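PDB 6Y4R: DotU family type IV/VI secretion system protein, which is the cytoplasmic domain of TssL, a key component of the type VI secretion system, and probably helps build its membrane-anchored complex. Local coordinates for residues D54-K59 with S93-Q98. Residues are numbered along the deposited sequence; the frame is centred on the assembly and turned at random.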
loop_
_atom_site.group_PDB
_atom_site.type_symbol
_atom_site.label_atom_id
_atom_site.label_comp_id
_atom_site.label_asym_id
_atom_site.label_seq_id
_atom_site.Cartn_x
_atom_site.Cartn_y
_atom_site.Cartn_z
ATOM N N ASP A 54 -7.269 -8.875 -7.966
ATOM C CA ASP A 54 -7.076 -7.422 -7.921
ATOM C C ASP A 54 -7.406 -6.873 -6.537
ATOM O O ASP A 54 -6.626 -6.104 -5.968
ATOM C CB ASP A 54 -7.925 -6.710 -8.987
ATOM C CG ASP A 54 -7.313 -6.777 -10.400
ATOM O OD1 ASP A 54 -6.281 -7.461 -10.586
ATOM O OD2 ASP A 54 -7.855 -6.105 -11.319
ATOM N N ILE A 55 -8.530 -7.310 -5.959
ATOM C CA ILE A 55 -8.911 -6.867 -4.616
ATOM C C ILE A 55 -7.853 -7.292 -3.606
ATOM O O ILE A 55 -7.409 -6.497 -2.762
ATOM C CB ILE A 55 -10.296 -7.432 -4.232
ATOM C CG1 ILE A 55 -11.442 -6.802 -5.034
ATOM C CG2 ILE A 55 -10.548 -7.276 -2.713
ATOM C CD1 ILE A 55 -12.620 -7.756 -5.214
ATOM N N HIS A 56 -7.438 -8.559 -3.689
ATOM C CA HIS A 56 -6.450 -9.120 -2.763
ATOM C C HIS A 56 -5.134 -8.353 -2.853
ATOM O O HIS A 56 -4.523 -8.024 -1.830
ATOM C CB HIS A 56 -6.238 -10.609 -3.093
ATOM C CG HIS A 56 -5.182 -11.306 -2.294
ATOM N ND1 HIS A 56 -5.445 -11.956 -1.110
ATOM C CD2 HIS A 56 -3.850 -11.447 -2.507
ATOM C CE1 HIS A 56 -4.326 -12.490 -0.638
ATOM N NE2 HIS A 56 -3.337 -12.184 -1.460
ATOM N N ASP A 57 -4.678 -8.051 -4.077
ATOM C CA ASP A 57 -3.365 -7.429 -4.225
ATOM C C ASP A 57 -3.381 -5.938 -3.944
ATOM O O ASP A 57 -2.366 -5.407 -3.494
ATOM C CB ASP A 57 -2.784 -7.681 -5.618
ATOM C CG ASP A 57 -2.430 -9.144 -5.851
ATOM O OD1 ASP A 57 -2.383 -9.586 -7.027
ATOM O OD2 ASP A 57 -2.206 -9.856 -4.844
ATOM N N ALA A 58 -4.504 -5.250 -4.181
ATOM C CA ALA A 58 -4.598 -3.845 -3.794
ATOM C C ALA A 58 -4.579 -3.698 -2.276
ATOM O O ALA A 58 -3.831 -2.885 -1.722
ATOM C CB ALA A 58 -5.862 -3.223 -4.383
ATOM N N LYS A 59 -5.366 -4.509 -1.581
ATOM C CA LYS A 59 -5.311 -4.487 -0.128
ATOM C C LYS A 59 -3.934 -4.899 0.402
ATOM O O LYS A 59 -3.465 -4.351 1.407
ATOM C CB LYS A 59 -6.414 -5.380 0.440
ATOM C CG LYS A 59 -6.177 -5.799 1.865
ATOM C CD LYS A 59 -7.476 -5.977 2.612
ATOM C CE LYS A 59 -8.039 -7.367 2.462
ATOM N NZ LYS A 59 -9.491 -7.325 2.803
ATOM N N SER A 93 -0.977 -9.601 10.505
ATOM C CA SER A 93 -2.329 -9.902 10.964
ATOM C C SER A 93 -3.210 -10.393 9.820
ATOM O O SER A 93 -3.883 -11.425 9.951
ATOM C CB SER A 93 -2.920 -8.669 11.673
ATOM O OG SER A 93 -4.298 -8.807 11.989
ATOM N N LEU A 94 -3.163 -9.723 8.667
ATOM C CA LEU A 94 -4.074 -10.060 7.575
ATOM C C LEU A 94 -3.495 -11.049 6.568
ATOM O O LEU A 94 -4.259 -11.752 5.896
ATOM C CB LEU A 94 -4.485 -8.797 6.806
ATOM C CG LEU A 94 -5.219 -7.693 7.560
ATOM C CD1 LEU A 94 -5.724 -6.611 6.600
ATOM C CD2 LEU A 94 -6.381 -8.288 8.348
ATOM N N PHE A 95 -2.178 -11.139 6.446
ATOM C CA PHE A 95 -1.590 -12.052 5.484
ATOM C C PHE A 95 -0.609 -13.020 6.114
ATOM O O PHE A 95 -0.015 -13.815 5.389
ATOM C CB PHE A 95 -0.890 -11.261 4.363
ATOM C CG PHE A 95 -1.782 -10.256 3.691
ATOM C CD1 PHE A 95 -1.747 -8.934 4.067
ATOM C CD2 PHE A 95 -2.670 -10.646 2.694
ATOM C CE1 PHE A 95 -2.585 -7.996 3.472
ATOM C CE2 PHE A 95 -3.502 -9.726 2.083
ATOM C CZ PHE A 95 -3.464 -8.394 2.481
ATOM N N GLY A 96 -0.415 -12.977 7.431
ATOM C CA GLY A 96 0.568 -13.841 8.064
ATOM C C GLY A 96 1.968 -13.672 7.514
ATOM O O GLY A 96 2.788 -14.582 7.644
ATOM N N SER A 97 2.285 -12.508 6.952
ATOM C CA SER A 97 3.514 -12.336 6.194
ATOM C C SER A 97 4.384 -11.249 6.817
ATOM O O SER A 97 3.894 -10.301 7.445
ATOM C CB SER A 97 3.206 -12.014 4.710
ATOM O OG SER A 97 4.378 -12.004 3.903
ATOM N N GLN A 98 5.694 -11.458 6.708
ATOM C CA GLN A 98 6.694 -10.444 6.999
ATOM C C GLN A 98 7.633 -10.237 5.820
ATOM O O GLN A 98 8.724 -9.683 5.994
ATOM C CB GLN A 98 7.509 -10.814 8.240
ATOM C CG GLN A 98 6.758 -11.389 9.407
ATOM C CD GLN A 98 7.685 -11.622 10.591
ATOM O OE1 GLN A 98 8.440 -10.724 10.978
ATOM N NE2 GLN A 98 7.675 -12.844 11.123
#
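Phe-95 reaches across to His-56 and Lys-59, which sit nearly one turn apart on helix 52-71, and its ring meets both with its rim. Toward His-56 the pair is an offset edge-to-face stack: the centroids lie 5.6 Å apart, the planes stand at 85°, and the phenyl edge is directed at the imidazole face. The closest atoms are His-56 CE1 and Phe-95 CE2, at 4.0 Å. With CG anti to the backbone N (chi1 176°), the imidazole swings from a CB that does not point at Phe-95 to bring CE1 against its ring. Further round the phenyl rim, Phe-95 CZ rests 3.8 Å from Lys-59 CG, so it is the aliphatic root of the lysine that does the touching. Beyond it, Lys-59 CD approaches Leu-94 CD1 at 4.4 Å, a looser contact. The chain bends at chi2 and chi3, and NZ ends in a salt bridge with Glu-42 of helix 27-47, so the lysine links three helices.

In this all-helical DotU-family domain, the contact lays the C-terminal turn of the short helix 90-95 against the long helix 52-71, near the surface. The backbones stay well separated, His-56 CA and Phe-95 CA being 10.0 Å apart, and it is mainly side chains that bridge the gap, though Phe-95 CZ also comes within 4.1 Å of Lys-59 C. Phe-95 also makes an edge-to-face pair with Tyr-60, and both it and Leu-94 touch Cys-63. Gly-96, with positive phi (57°), is the first residue to leave helical angles. On the other helix, Asp-54 and Asp-57 both form salt bridges to Arg-118, just before helix 119-130.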